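Local coordinates for protein sulfoquinovosidase (Escherichia coli, PDB 5AEG) that hydrolyses sulfoquinovosyl diacylglycerides and simple sulfoquinovosides, releasing sulfoquinovose for use as a source of carbon and sulfur, at residues A[132-137]-A[499-504]; A[185-190]-A[211-216]; A[392-395]-A[401-404]; A[524-529]-A[656-661]. All blocks are in the same frame, centred on the assembly; numbering follows the deposited sequence.

Contact 1 of 4, residues A[132-137]-A[499-504]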
# COMPACT_ATOMS: atom_id res chain seq x y z
N CYS A 132 2.06 8.89 4.64
CA CYS A 132 1.15 9.24 3.56
C CYS A 132 0.76 8.05 2.72
O CYS A 132 0.44 8.21 1.52
CB CYS A 132 1.59 10.42 2.71
SG CYS A 132 1.48 12.08 3.46
N GLY A 133 0.65 6.90 3.36
CA GLY A 133 0.26 5.64 2.70
C GLY A 133 1.46 4.95 2.11
O GLY A 133 2.51 4.83 2.77
N GLU A 134 1.31 4.48 0.87
CA GLU A 134 2.37 3.72 0.18
C GLU A 134 2.98 4.64 -0.86
O GLU A 134 2.38 4.93 -1.90
CB GLU A 134 1.79 2.44 -0.43
CG GLU A 134 2.87 1.44 -0.98
CD GLU A 134 2.23 0.19 -1.50
OE1 GLU A 134 0.97 0.25 -1.67
OE2 GLU A 134 2.91 -0.85 -1.57
N GLN A 135 4.21 5.05 -0.59
CA GLN A 135 5.01 5.93 -1.35
C GLN A 135 6.20 5.19 -1.97
O GLN A 135 6.90 4.45 -1.30
CB GLN A 135 5.46 7.09 -0.50
CG GLN A 135 4.27 7.98 -0.05
CD GLN A 135 3.57 8.66 -1.23
OE1 GLN A 135 4.16 8.91 -2.31
NE2 GLN A 135 2.34 9.07 -1.00
N PHE A 136 6.35 5.33 -3.28
CA PHE A 136 7.33 4.51 -3.99
C PHE A 136 8.61 5.21 -4.42
O PHE A 136 9.57 4.53 -4.78
CB PHE A 136 6.61 3.92 -5.24
CG PHE A 136 5.61 2.85 -4.96
CD1 PHE A 136 4.28 3.20 -4.71
CD2 PHE A 136 5.93 1.50 -5.07
CE1 PHE A 136 3.32 2.26 -4.47
CE2 PHE A 136 4.98 0.56 -4.88
CZ PHE A 136 3.67 0.94 -4.56
N SER A 137 8.64 6.55 -4.48
CA SER A 137 9.84 7.30 -4.82
C SER A 137 10.54 7.99 -3.64
O SER A 137 11.74 8.31 -3.71
CB SER A 137 9.52 8.41 -5.85
OG SER A 137 9.06 7.86 -7.09
N GLY A 499 1.78 -3.24 8.40
CA GLY A 499 3.05 -3.90 8.64
C GLY A 499 3.23 -5.26 7.93
O GLY A 499 4.15 -5.96 8.23
N LEU A 500 2.37 -5.63 6.96
CA LEU A 500 2.48 -6.84 6.19
C LEU A 500 2.54 -6.53 4.69
O LEU A 500 1.53 -6.11 4.13
CB LEU A 500 1.31 -7.81 6.51
CG LEU A 500 1.11 -8.16 8.01
CD1 LEU A 500 -0.15 -8.95 8.20
CD2 LEU A 500 2.29 -8.89 8.49
N HIS A 501 3.67 -6.79 4.03
CA HIS A 501 3.92 -6.27 2.70
C HIS A 501 4.77 -7.24 1.92
O HIS A 501 5.79 -7.67 2.41
CB HIS A 501 4.70 -4.93 2.80
CG HIS A 501 4.74 -4.12 1.56
ND1 HIS A 501 5.86 -4.02 0.76
CD2 HIS A 501 3.85 -3.25 1.04
CE1 HIS A 501 5.66 -3.14 -0.19
NE2 HIS A 501 4.45 -2.62 -0.02
N HIS A 502 4.40 -7.47 0.65
CA HIS A 502 5.27 -8.22 -0.30
C HIS A 502 5.11 -7.66 -1.67
O HIS A 502 4.33 -6.67 -1.92
CB HIS A 502 4.97 -9.75 -0.26
CG HIS A 502 3.69 -10.17 -0.94
ND1 HIS A 502 2.45 -9.89 -0.43
CD2 HIS A 502 3.48 -10.82 -2.10
CE1 HIS A 502 1.52 -10.45 -1.20
NE2 HIS A 502 2.11 -10.92 -2.27
N SER A 503 5.93 -8.20 -2.56
CA SER A 503 5.93 -7.78 -3.95
C SER A 503 5.95 -9.04 -4.87
O SER A 503 6.30 -10.17 -4.44
CB SER A 503 7.08 -6.82 -4.26
OG SER A 503 8.39 -7.46 -4.03
N ASP A 504 5.53 -8.80 -6.12
CA ASP A 504 5.68 -9.83 -7.18
C ASP A 504 7.20 -10.19 -7.38
O ASP A 504 8.01 -9.30 -7.69
CB ASP A 504 5.14 -9.31 -8.52
CG ASP A 504 3.64 -9.00 -8.49
OD1 ASP A 504 2.79 -9.81 -8.02
OD2 ASP A 504 3.33 -7.86 -8.88

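Contact 2 of 4, residues A[185-190]-A[211-216]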
# COMPACT_ATOMS: atom_id res chain seq x y z
N PRO A 185 -4.13 10.25 4.03
CA PRO A 185 -3.90 11.58 4.63
C PRO A 185 -3.49 11.46 6.09
O PRO A 185 -4.19 11.93 6.99
CB PRO A 185 -5.27 12.27 4.44
CG PRO A 185 -6.21 11.16 4.52
CD PRO A 185 -5.54 10.01 3.77
N THR A 186 -2.33 10.83 6.30
CA THR A 186 -1.84 10.37 7.64
C THR A 186 -0.31 10.46 7.53
O THR A 186 0.27 9.97 6.56
CB THR A 186 -2.23 8.93 7.89
OG1 THR A 186 -3.64 8.80 7.78
CG2 THR A 186 -1.79 8.46 9.25
N PHE A 187 0.36 11.15 8.47
CA PHE A 187 1.80 11.29 8.42
C PHE A 187 2.37 11.29 9.86
O PHE A 187 1.61 11.46 10.85
CB PHE A 187 2.31 12.49 7.59
CG PHE A 187 2.02 13.85 8.13
CD1 PHE A 187 0.84 14.51 7.81
CD2 PHE A 187 2.91 14.50 9.01
CE1 PHE A 187 0.60 15.78 8.27
CE2 PHE A 187 2.61 15.73 9.50
CZ PHE A 187 1.47 16.36 9.12
N VAL A 188 3.64 10.97 9.91
CA VAL A 188 4.48 10.98 11.14
C VAL A 188 5.55 12.00 10.95
O VAL A 188 6.29 12.03 9.96
CB VAL A 188 5.13 9.64 11.37
CG1 VAL A 188 6.20 9.65 12.45
CG2 VAL A 188 4.09 8.68 11.79
N SER A 189 5.77 12.80 12.00
CA SER A 189 6.85 13.75 12.03
C SER A 189 7.94 13.28 13.04
O SER A 189 7.60 12.64 14.06
CB SER A 189 6.30 15.11 12.60
OG SER A 189 7.41 15.99 12.90
N THR A 190 9.16 13.72 12.80
CA THR A 190 10.25 13.46 13.76
C THR A 190 10.16 14.31 15.05
O THR A 190 10.99 14.10 15.91
CB THR A 190 11.61 13.50 13.13
OG1 THR A 190 11.87 14.72 12.46
CG2 THR A 190 11.77 12.27 12.13
N GLU A 211 9.51 26.07 7.43
CA GLU A 211 8.80 26.45 8.70
C GLU A 211 7.36 25.99 8.88
O GLU A 211 6.75 26.19 9.92
CB GLU A 211 8.86 27.99 8.91
CG GLU A 211 10.29 28.58 8.94
CD GLU A 211 11.11 28.15 10.18
OE1 GLU A 211 10.52 27.75 11.23
OE2 GLU A 211 12.38 28.14 10.12
N TYR A 212 6.78 25.32 7.89
CA TYR A 212 5.45 24.87 8.04
C TYR A 212 5.11 23.75 7.01
O TYR A 212 5.68 23.68 5.94
CB TYR A 212 4.43 26.05 7.90
CG TYR A 212 4.55 26.73 6.59
CD1 TYR A 212 3.83 26.23 5.48
CD2 TYR A 212 5.39 27.82 6.41
CE1 TYR A 212 3.95 26.81 4.25
CE2 TYR A 212 5.52 28.44 5.15
CZ TYR A 212 4.76 27.91 4.08
OH TYR A 212 4.81 28.37 2.85
N HIS A 213 4.18 22.94 7.40
CA HIS A 213 3.53 21.98 6.46
C HIS A 213 2.24 22.63 5.99
O HIS A 213 1.55 23.25 6.81
CB HIS A 213 3.19 20.72 7.20
CG HIS A 213 4.36 20.12 7.92
ND1 HIS A 213 5.63 20.08 7.41
CD2 HIS A 213 4.43 19.55 9.14
CE1 HIS A 213 6.43 19.50 8.27
NE2 HIS A 213 5.73 19.18 9.34
N GLU A 214 1.87 22.48 4.74
CA GLU A 214 0.58 23.08 4.32
C GLU A 214 -0.25 21.97 3.76
O GLU A 214 0.17 21.27 2.79
CB GLU A 214 0.80 24.14 3.23
CG GLU A 214 -0.54 24.84 2.84
CD GLU A 214 -0.32 26.07 2.01
OE1 GLU A 214 -0.13 25.91 0.78
OE2 GLU A 214 -0.26 27.18 2.55
N LEU A 215 -1.42 21.81 4.34
CA LEU A 215 -2.38 20.81 4.00
C LEU A 215 -3.54 21.47 3.26
O LEU A 215 -4.28 22.29 3.86
CB LEU A 215 -2.88 20.15 5.23
CG LEU A 215 -1.83 19.68 6.27
CD1 LEU A 215 -2.58 18.91 7.34
CD2 LEU A 215 -0.78 18.84 5.67
N ALA A 216 -3.69 21.10 2.01
CA ALA A 216 -4.77 21.56 1.15
C ALA A 216 -5.86 20.51 1.03
O ALA A 216 -5.58 19.33 0.74
CB ALA A 216 -4.27 21.99 -0.18
O HOH W 1 7.05 18.54 11.90

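Contact 3 of 4, residues A[392-395]-A[401-404]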
# COMPACT_ATOMS: atom_id res chain seq x y z
N LYS A 392 -19.31 -17.95 -1.59
CA LYS A 392 -19.82 -19.13 -2.26
C LYS A 392 -18.89 -19.56 -3.39
O LYS A 392 -18.67 -20.80 -3.55
CB LYS A 392 -21.26 -18.90 -2.73
CG LYS A 392 -21.79 -19.73 -3.91
CD LYS A 392 -22.97 -20.67 -3.57
CE LYS A 392 -22.62 -21.75 -2.54
NZ LYS A 392 -21.36 -22.54 -2.82
N ASN A 393 -18.28 -18.61 -4.10
CA ASN A 393 -17.52 -18.97 -5.28
C ASN A 393 -15.99 -19.20 -5.04
O ASN A 393 -15.35 -19.89 -5.82
CB ASN A 393 -17.79 -17.93 -6.38
CG ASN A 393 -19.25 -17.96 -6.89
OD1 ASN A 393 -20.01 -18.74 -6.47
ND2 ASN A 393 -19.60 -17.06 -7.71
N MET A 394 -15.46 -18.66 -3.95
CA MET A 394 -14.02 -18.79 -3.61
C MET A 394 -13.82 -19.56 -2.33
O MET A 394 -13.11 -20.55 -2.30
CB MET A 394 -13.34 -17.42 -3.55
CG MET A 394 -13.79 -16.53 -4.73
SD MET A 394 -13.05 -14.83 -4.84
CE MET A 394 -11.51 -15.49 -5.20
N ILE A 395 -14.44 -19.11 -1.25
CA ILE A 395 -14.19 -19.79 0.04
C ILE A 395 -14.74 -21.20 0.04
O ILE A 395 -14.04 -22.13 0.41
CB ILE A 395 -14.80 -19.01 1.26
CG1 ILE A 395 -14.08 -17.64 1.40
CG2 ILE A 395 -14.62 -19.83 2.52
CD1 ILE A 395 -14.65 -16.61 2.37
N GLY A 401 -6.80 -18.31 -0.43
CA GLY A 401 -6.58 -16.90 -0.55
C GLY A 401 -6.79 -16.46 -1.95
O GLY A 401 -7.18 -17.28 -2.80
N TRP A 402 -6.52 -15.17 -2.20
CA TRP A 402 -6.67 -14.63 -3.55
C TRP A 402 -6.06 -13.26 -3.60
O TRP A 402 -5.92 -12.62 -2.57
CB TRP A 402 -8.17 -14.50 -3.98
CG TRP A 402 -9.09 -13.88 -2.92
CD1 TRP A 402 -9.39 -12.51 -2.74
CD2 TRP A 402 -9.82 -14.57 -1.93
NE1 TRP A 402 -10.22 -12.34 -1.69
CE2 TRP A 402 -10.56 -13.58 -1.19
CE3 TRP A 402 -10.02 -15.93 -1.64
CZ2 TRP A 402 -11.39 -13.90 -0.12
CZ3 TRP A 402 -10.90 -16.27 -0.54
CH2 TRP A 402 -11.58 -15.25 0.18
N MET A 403 -5.77 -12.81 -4.83
CA MET A 403 -5.49 -11.45 -5.07
C MET A 403 -6.84 -10.75 -5.09
O MET A 403 -7.70 -11.18 -5.85
CB MET A 403 -4.75 -11.26 -6.40
CG MET A 403 -4.51 -9.84 -6.85
SD MET A 403 -3.64 -9.62 -8.40
CE MET A 403 -1.95 -9.91 -7.90
N ALA A 404 -6.99 -9.70 -4.26
CA ALA A 404 -8.19 -8.85 -4.32
C ALA A 404 -7.72 -7.57 -4.94
O ALA A 404 -7.20 -6.65 -4.25
CB ALA A 404 -8.81 -8.62 -2.94

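Contact 4 of 4, residues A[524-529]-A[656-661]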
# COMPACT_ATOMS: atom_id res chain seq x y z
N TRP A 524 15.35 -10.60 -7.29
CA TRP A 524 14.10 -10.32 -6.64
C TRP A 524 13.73 -11.44 -5.70
O TRP A 524 13.18 -11.20 -4.61
CB TRP A 524 12.97 -10.07 -7.67
CG TRP A 524 11.98 -9.07 -7.26
CD1 TRP A 524 11.20 -9.05 -6.16
CD2 TRP A 524 11.56 -7.98 -8.06
NE1 TRP A 524 10.33 -7.98 -6.18
CE2 TRP A 524 10.53 -7.29 -7.33
CE3 TRP A 524 11.95 -7.52 -9.29
CZ2 TRP A 524 9.90 -6.16 -7.80
CZ3 TRP A 524 11.34 -6.34 -9.78
CH2 TRP A 524 10.33 -5.68 -9.02
N CYS A 525 14.06 -12.68 -6.08
CA CYS A 525 13.84 -13.81 -5.21
C CYS A 525 14.67 -13.62 -3.93
O CYS A 525 14.21 -13.94 -2.85
CB CYS A 525 14.23 -15.13 -5.92
SG CYS A 525 13.75 -16.58 -4.95
N ASP A 526 15.91 -13.16 -4.06
CA ASP A 526 16.76 -12.92 -2.86
C ASP A 526 16.12 -11.90 -1.88
O ASP A 526 16.29 -11.97 -0.66
CB ASP A 526 18.11 -12.40 -3.27
CG ASP A 526 19.06 -13.46 -3.86
OD1 ASP A 526 18.64 -14.66 -3.94
OD2 ASP A 526 20.18 -12.99 -4.30
N PHE A 527 15.48 -10.88 -2.45
CA PHE A 527 14.82 -9.84 -1.67
C PHE A 527 13.60 -10.42 -0.96
O PHE A 527 13.48 -10.34 0.28
CB PHE A 527 14.46 -8.69 -2.65
CG PHE A 527 13.52 -7.62 -2.10
CD1 PHE A 527 13.46 -7.25 -0.78
CD2 PHE A 527 12.71 -6.95 -3.02
CE1 PHE A 527 12.60 -6.22 -0.39
CE2 PHE A 527 11.95 -5.86 -2.64
CZ PHE A 527 11.86 -5.50 -1.33
N SER A 528 12.70 -11.07 -1.73
CA SER A 528 11.49 -11.57 -1.19
C SER A 528 11.61 -12.65 -0.09
O SER A 528 10.74 -12.75 0.79
CB SER A 528 10.51 -12.03 -2.32
OG SER A 528 10.12 -10.91 -3.12
N ALA A 529 12.68 -13.40 -0.11
CA ALA A 529 12.96 -14.37 0.95
C ALA A 529 13.20 -13.70 2.31
O ALA A 529 13.14 -14.39 3.33
CB ALA A 529 14.21 -15.18 0.58
N GLY A 656 22.10 -15.00 -4.59
CA GLY A 656 21.93 -16.04 -3.57
C GLY A 656 22.58 -15.69 -2.19
O GLY A 656 22.34 -16.38 -1.19
N LYS A 657 23.43 -14.67 -2.17
CA LYS A 657 24.06 -14.14 -0.91
C LYS A 657 23.77 -12.63 -0.79
O LYS A 657 24.66 -11.80 -0.88
CB LYS A 657 25.55 -14.44 -0.95
CG LYS A 657 25.79 -15.92 -0.93
CD LYS A 657 27.26 -16.32 -0.98
CE LYS A 657 27.30 -17.84 -1.09
NZ LYS A 657 28.69 -18.26 -0.86
N PRO A 658 22.48 -12.30 -0.58
CA PRO A 658 22.06 -10.89 -0.56
C PRO A 658 22.67 -10.19 0.68
O PRO A 658 23.09 -10.86 1.63
CB PRO A 658 20.58 -10.95 -0.37
CG PRO A 658 20.26 -12.33 0.13
CD PRO A 658 21.34 -13.18 -0.51
N PRO A 659 22.71 -8.87 0.66
CA PRO A 659 23.38 -8.17 1.80
C PRO A 659 22.48 -8.14 3.01
O PRO A 659 21.52 -7.31 3.05
CB PRO A 659 23.65 -6.79 1.24
CG PRO A 659 23.55 -6.93 -0.26
CD PRO A 659 22.44 -7.93 -0.44
N VAL A 660 22.67 -9.16 3.87
CA VAL A 660 21.83 -9.44 5.00
C VAL A 660 22.77 -9.60 6.20
O VAL A 660 23.73 -10.36 6.13
CB VAL A 660 21.00 -10.73 4.82
CG1 VAL A 660 20.27 -11.11 6.09
CG2 VAL A 660 19.95 -10.58 3.66
N PHE A 661 22.48 -8.89 7.29
CA PHE A 661 23.29 -8.97 8.48
C PHE A 661 22.39 -9.20 9.66
O PHE A 661 21.21 -8.82 9.63
CB PHE A 661 24.07 -7.65 8.66
CG PHE A 661 24.89 -7.26 7.53
CD1 PHE A 661 24.32 -6.73 6.38
CD2 PHE A 661 26.28 -7.36 7.60
CE1 PHE A 661 25.12 -6.38 5.32
CE2 PHE A 661 27.07 -6.96 6.57
CZ PHE A 661 26.49 -6.50 5.41

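Contact 1 of 4, residues A[132-137]-A[499-504]
Glu134 CG lies anti to the backbone N (chi1 -171°) on an extended chain, and His501 CG takes the same setting, so that each side chain reaches out to the other and a histidine-carboxylate hydrogen bond closes between them. It joins the galactose mutarotase-like N-terminal domain to strand 501-505 of the TIM barrel. The backbones stay well apart, Glu134 CA and His501 CA being 10.4 Å from each other, and the two side chains alone span the distance. His501 NE2-H donates a hydrogen bond to Glu134 OE2 at 2.8 Å, with an N-H...O angle of 164°. The oxygen sits almost in the imidazole plane, at the ring edge. From the acceptor's side the fit is less regular: OE2 is met on its anti side and the donor stands well off the carboxylate plane, while the two flat groups are turned 71° against each other. Helix 486-495 packs on both partners, through Ala489 and Leu493 on Glu134 and Ala490 on His501, so this buried polar pair is flanked by apolar groups. The side chain of Glu134 is about 9 Å from that of Asp472, the inferred proton donor, which places this junction near the active site. Beside Glu134 the loop is tied back on itself, Gln135 NE2 donating to Cys132 O at 3.3 Å from above the carbonyl plane.

Contact 2 of 4, residues A[185-190]-A[211-216]
Strand 186-189, carrying Phe187, and strand 212-217, carrying His213 and Leu215, run in nearly opposite directions and face each other across the inside of the beta-sandwich, with Phe187 CA and His213 CA 11.0 Å apart. Side chains bridge that gap in the N-terminal domain, whose family is galactose mutarotase-like. Phe187 holds CG between the backbone N and the carbonyl carbon (chi1 68°), which drops its ring into the interior. There the two sides of the ring's far end find different neighbours. CE2 of Phe187 meets CD2 of His213 at 4.2 Å, and CE1 of Phe187 touches the methyl CD2 of Leu215 at 4.2 Å. The phenyl and imidazole planes stand at 82°, but the approach is oblique and the centroids are 5.8 Å apart, so apolar packing and not a defined stack holds the pair. Phe207 meets both rings edge-to-face, and Ile129 and Leu121 line the same interior. The imidazole thus lies among aromatic and aliphatic groups, yet its polar edge is served by a water that links the two strands. That water lies 2.8 Å from Ser189 OG and 3.0 Å from His213 NE2.

Contact 3 of 4, residues A[392-395]-A[401-404]
The indole of Trp402 carries Met394 on one face, while Ile395 CG1 and, from its own strand, Ala404 CB come to its edge near the ring plane. The methionine methyl CE hangs 3.4 Å above the plane, offset toward the rim, and is 3.7 Å from Trp402 CG. Its SD also lies over the face, 4.5 Å from the centroid of the five-membered ring and 15° off the normal, a Met-aromatic contact. A bend at chi3 (69°) brings CE back over the ring. At the far end of the indole, Ile395 CG1 touches Trp402 CH2 at 3.7 Å. Helix 380-395 is thereby packed on strand 401-404, an alpha-to-beta step of the (beta/alpha)8 TIM barrel; the strand leads directly to the nucleophile, Asp405. On the polar side, Trp402 NE1 is hydrogen-bonded to Asn437 OD1 of helix 422-444. A leucine in place of Trp402 would probably leave Met394 without a flat surface to lie on, open a gap beside Ile395, and deprive Asn437 of its N-H partner. Between the segments the attraction is dispersion, with sulfur over pi electrons, so it is shape and not charge that seats this helix end against the strand.

Contact 4 of 4, residues A[524-529]-A[656-661]
A side-chain-to-backbone hydrogen bond, Asp526 to Gly656, fastens a helix of the TIM-barrel domain to the C-terminal beta domain of this family 31 glycosidase. Asp526 belongs to helix 518-528, which follows barrel strand 501-505 in the chain; Gly656 lies in the loop that leads into strand 660-663 of an antiparallel sheet. Backbones come close here, with Asp526 CA and Gly656 CA 6.1 Å apart. Gly656 N points its hydrogen at Asp526 OD2 at 2.8 Å, nearly straight at 167°, and meets the oxygen on its syn side somewhat out of the carboxylate plane. Setting CG anti to the carbonyl carbon (chi1 -76°) turns the carboxylate from the helix toward this loop. The glycine has a positive phi of 94°, a conformation in which a side chain would press on the preceding carbonyl oxygen. Both carboxylate oxygens have a partner, since OD1 has a weak hydrogen bond to His557 of helix 552-567, and the same helix supplies Arg560 to Gly656 O. Replacing Asp526 with an alanine would probably leave the buried Gly656 N-H without its acceptor and let the loop drift from the helix. Behind the polar pair, Pro658 closes up against the stem of the aspartate. Its ring lies alongside, with Pro658 CG 4.0 Å from Asp526 CB and Pro658 CD 4.0 Å from Asp526 OD2.

Along the chain, contacts 2 and 3 are both nested inside the long loop closed by contact 1, and contact 4 follows it. Contact 1, near the chain's centre, is the hub. Its strand 129-133 is a neighbour of strand 186-189 of contact 2, Cys132 N lying 2.8 Å from Thr186 O; its strand 501-505 shares the parallel barrel sheet with strand 401-404 of contact 3. Toward contact 4, Ser503 OG is 2.9 Å from Trp524 NE1. Contacts 2 and 3 lie on opposite sides of the chain's centre, with their own centres about 38 Å apart. Contacts 1 and 4 join the barrel to the N-terminal and C-terminal domains, while contacts 2 and 3 pack within the sandwich and the barrel.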